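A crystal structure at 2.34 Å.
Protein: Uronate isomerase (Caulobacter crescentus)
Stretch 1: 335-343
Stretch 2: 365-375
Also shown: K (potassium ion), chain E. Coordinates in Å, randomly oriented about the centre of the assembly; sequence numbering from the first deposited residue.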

# COMPACT_ATOMS: atom_id res chain seq x y z
N ARG B 335 10.45 -5.82 -3.51
CA ARG B 335 9.33 -5.50 -4.38
C ARG B 335 9.17 -6.66 -5.37
O ARG B 335 10.14 -7.05 -6.02
CB ARG B 335 9.63 -4.17 -5.09
CG ARG B 335 8.74 -3.81 -6.27
CD ARG B 335 9.04 -2.39 -6.74
NE ARG B 335 10.48 -2.12 -6.79
CZ ARG B 335 11.03 -0.91 -6.76
NH1 ARG B 335 10.28 0.18 -6.66
NH2 ARG B 335 12.35 -0.80 -6.81
N THR B 336 7.97 -7.22 -5.43
CA THR B 336 7.71 -8.45 -6.20
C THR B 336 6.64 -8.26 -7.29
O THR B 336 5.69 -7.50 -7.11
CB THR B 336 7.35 -9.62 -5.26
OG1 THR B 336 8.26 -9.63 -4.15
CG2 THR B 336 7.42 -10.97 -5.96
N GLU B 337 6.83 -8.94 -8.41
CA GLU B 337 5.95 -8.84 -9.58
C GLU B 337 5.39 -10.23 -9.92
O GLU B 337 6.11 -11.22 -9.85
CB GLU B 337 6.75 -8.29 -10.77
CG GLU B 337 5.96 -7.45 -11.77
CD GLU B 337 5.15 -8.27 -12.76
OE1 GLU B 337 4.07 -7.78 -13.17
OE2 GLU B 337 5.58 -9.39 -13.13
N TYR B 338 4.11 -10.28 -10.29
CA TYR B 338 3.43 -11.55 -10.57
C TYR B 338 2.81 -11.62 -11.97
O TYR B 338 2.76 -12.69 -12.57
CB TYR B 338 2.35 -11.84 -9.52
CG TYR B 338 2.90 -12.14 -8.14
CD1 TYR B 338 3.19 -13.44 -7.75
CD2 TYR B 338 3.14 -11.11 -7.23
CE1 TYR B 338 3.71 -13.71 -6.49
CE2 TYR B 338 3.66 -11.36 -5.98
CZ TYR B 338 3.94 -12.66 -5.61
OH TYR B 338 4.47 -12.89 -4.36
N VAL B 339 2.33 -10.48 -12.47
CA VAL B 339 1.50 -10.43 -13.69
C VAL B 339 2.25 -10.85 -14.96
O VAL B 339 1.79 -11.72 -15.69
CB VAL B 339 0.83 -9.05 -13.87
CG1 VAL B 339 -0.15 -9.05 -15.04
CG2 VAL B 339 0.09 -8.68 -12.62
N ASP B 340 3.40 -10.22 -15.20
CA ASP B 340 4.26 -10.61 -16.32
C ASP B 340 4.99 -11.89 -15.98
O ASP B 340 5.21 -12.74 -16.85
CB ASP B 340 5.27 -9.50 -16.64
CG ASP B 340 4.66 -8.33 -17.39
OD1 ASP B 340 5.29 -7.25 -17.42
OD2 ASP B 340 3.54 -8.47 -17.94
N ALA B 341 5.35 -12.02 -14.70
CA ALA B 341 6.18 -13.12 -14.21
C ALA B 341 5.55 -14.50 -14.40
O ALA B 341 6.19 -15.39 -14.96
CB ALA B 341 6.54 -12.89 -12.74
N LEU B 342 4.31 -14.65 -13.97
CA LEU B 342 3.61 -15.94 -14.00
C LEU B 342 2.98 -16.27 -15.34
O LEU B 342 2.50 -17.40 -15.55
CB LEU B 342 2.53 -16.01 -12.91
CG LEU B 342 2.94 -15.92 -11.43
CD1 LEU B 342 1.71 -15.64 -10.60
CD2 LEU B 342 3.61 -17.19 -10.98
N LYS B 343 2.98 -15.30 -16.25
CA LYS B 343 2.34 -15.44 -17.57
C LYS B 343 2.77 -16.64 -18.45
O LYS B 343 1.89 -17.31 -19.00
CB LYS B 343 2.39 -14.12 -18.36
CG LYS B 343 1.25 -14.02 -19.34
CD LYS B 343 1.33 -12.79 -20.21
CE LYS B 343 0.27 -12.88 -21.31
NZ LYS B 343 0.30 -11.67 -22.17
N THR B 365 1.55 -4.90 -1.32
CA THR B 365 1.00 -4.04 -2.36
C THR B 365 0.44 -4.82 -3.56
O THR B 365 -0.33 -4.28 -4.35
CB THR B 365 2.05 -3.01 -2.82
OG1 THR B 365 3.14 -3.68 -3.45
CG2 THR B 365 2.58 -2.25 -1.60
N THR B 366 0.82 -6.09 -3.65
CA THR B 366 0.37 -6.97 -4.73
C THR B 366 -0.95 -7.67 -4.43
O THR B 366 -1.49 -8.36 -5.30
CB THR B 366 1.42 -8.06 -5.06
OG1 THR B 366 1.63 -8.89 -3.91
CG2 THR B 366 2.74 -7.44 -5.49
N TYR B 367 -1.47 -7.51 -3.21
CA TYR B 367 -2.73 -8.15 -2.79
C TYR B 367 -3.90 -7.74 -3.67
O TYR B 367 -4.50 -8.57 -4.36
CB TYR B 367 -3.08 -7.84 -1.33
CG TYR B 367 -2.27 -8.58 -0.30
CD1 TYR B 367 -1.75 -9.85 -0.56
CD2 TYR B 367 -2.05 -8.02 0.96
CE1 TYR B 367 -1.02 -10.53 0.41
CE2 TYR B 367 -1.31 -8.68 1.92
CZ TYR B 367 -0.79 -9.94 1.65
OH TYR B 367 -0.06 -10.61 2.61
N SER B 368 -4.22 -6.46 -3.64
CA SER B 368 -5.36 -5.95 -4.36
C SER B 368 -5.00 -5.76 -5.82
O SER B 368 -5.86 -5.86 -6.69
CB SER B 368 -5.81 -4.62 -3.76
OG SER B 368 -4.76 -3.67 -3.81
N ARG B 369 -3.72 -5.50 -6.08
CA ARG B 369 -3.28 -5.16 -7.43
C ARG B 369 -3.15 -6.38 -8.32
O ARG B 369 -3.70 -6.41 -9.41
CB ARG B 369 -1.96 -4.40 -7.40
CG ARG B 369 -1.74 -3.55 -8.65
CD ARG B 369 -0.28 -3.38 -9.01
NE ARG B 369 0.52 -2.82 -7.92
CZ ARG B 369 1.57 -3.41 -7.37
NH1 ARG B 369 1.98 -4.59 -7.82
NH2 ARG B 369 2.23 -2.82 -6.38
N GLU B 370 -2.43 -7.39 -7.86
CA GLU B 370 -2.03 -8.48 -8.74
C GLU B 370 -2.58 -9.83 -8.32
O GLU B 370 -3.18 -10.53 -9.14
CB GLU B 370 -0.50 -8.55 -8.85
CG GLU B 370 0.15 -7.22 -9.22
CD GLU B 370 1.61 -7.34 -9.61
OE1 GLU B 370 2.18 -8.44 -9.47
OE2 GLU B 370 2.18 -6.32 -10.06
N LEU B 371 -2.39 -10.18 -7.06
CA LEU B 371 -2.69 -11.52 -6.54
C LEU B 371 -4.17 -11.89 -6.56
O LEU B 371 -4.53 -12.95 -7.08
CB LEU B 371 -2.13 -11.70 -5.13
CG LEU B 371 -0.62 -11.83 -4.93
CD1 LEU B 371 -0.33 -12.02 -3.45
CD2 LEU B 371 -0.05 -12.99 -5.73
N ALA B 372 -5.02 -11.03 -6.00
CA ALA B 372 -6.45 -11.28 -6.00
C ALA B 372 -7.10 -11.28 -7.40
O ALA B 372 -7.88 -12.19 -7.69
CB ALA B 372 -7.20 -10.35 -5.02
N PRO B 373 -6.78 -10.27 -8.26
CA PRO B 373 -7.21 -10.35 -9.67
C PRO B 373 -6.79 -11.63 -10.42
O PRO B 373 -7.58 -12.15 -11.20
CB PRO B 373 -6.54 -9.13 -10.30
CG PRO B 373 -6.51 -8.14 -9.17
CD PRO B 373 -6.11 -8.98 -8.00
N LEU B 374 -5.58 -12.11 -10.17
CA LEU B 374 -5.09 -13.35 -10.77
C LEU B 374 -5.81 -14.56 -10.20
O LEU B 374 -6.26 -15.43 -10.95
CB LEU B 374 -3.57 -13.49 -10.58
CG LEU B 374 -2.62 -12.73 -11.51
CD1 LEU B 374 -1.19 -12.83 -10.99
CD2 LEU B 374 -2.69 -13.22 -12.95
N ALA B 375 -5.92 -14.61 -8.88
CA ALA B 375 -6.52 -15.76 -8.20
C ALA B 375 -8.03 -15.78 -8.28
O ALA B 375 -8.64 -16.85 -8.18
CB ALA B 375 -6.06 -15.85 -6.76
K K E . -8.64 -19.75 -8.27
O HOH W 1 5.06 -4.53 -6.12
O HOH W 2 -9.24 -22.21 -7.61

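Residues 335-343 lie against one side of the helix of stretch 2, burying 370 Å² counted over both stretches. Tyr338 and Glu370 are the most heavily covered residues, and each points its CA-to-CB bond toward the other stretch. The main bump is the Tyr338 side chain, which enters a hollow lined by Thr366, Glu370, Leu371 and Leu374, one side of the helix. Leu371 supplies the floor: its CD2 lies 3.7 Å from the centroid of the Tyr338 ring and 5° off the ring normal, so a methyl sits almost squarely over one face in a CH-pi contact. Glu370 OE1 lies at the ring edge, near its plane, and 3.4 Å from Tyr338 CB. The same oxygen accepts the single direct hydrogen bond between the stretches, from Tyr338 N (2.8 Å to Glu370 OE1, 140° at the hydrogen), and so pins the backbone at the base of the ring. Glu370 can reach it because its chi1 is m and its chi2 t, extending the carboxylate outward; a salt bridge from Arg369 NH1 to Glu370 OE2 (2.8 Å) balances the buried charge. Beside this carboxylate packs Val339, with CG2 3.6 Å from Glu370 CD. Leu374 CD1 rests in the shallow notch beside Tyr338 CB (4.0 Å) and Leu342 CD1 (4.1 Å), a small apolar patch where leucine methyls pack well. At the other end, the Thr366 methyl CG2 abuts Thr336 O at 3.4 Å. Water 1 bridges the stretches there, donating to Thr336 O (3.2 Å from the water oxygen) and accepting a weak bond from Arg369 NH2 (3.3 Å from that oxygen). Glu337 OE1 comes within 3.9 Å of Glu370 OE2, a like-charge approach, but its carboxylate is engaged by its own stretch, accepting from Asp340 N at OE1 (3.2 Å) and from Ala341 N at OE2 (3.1 Å).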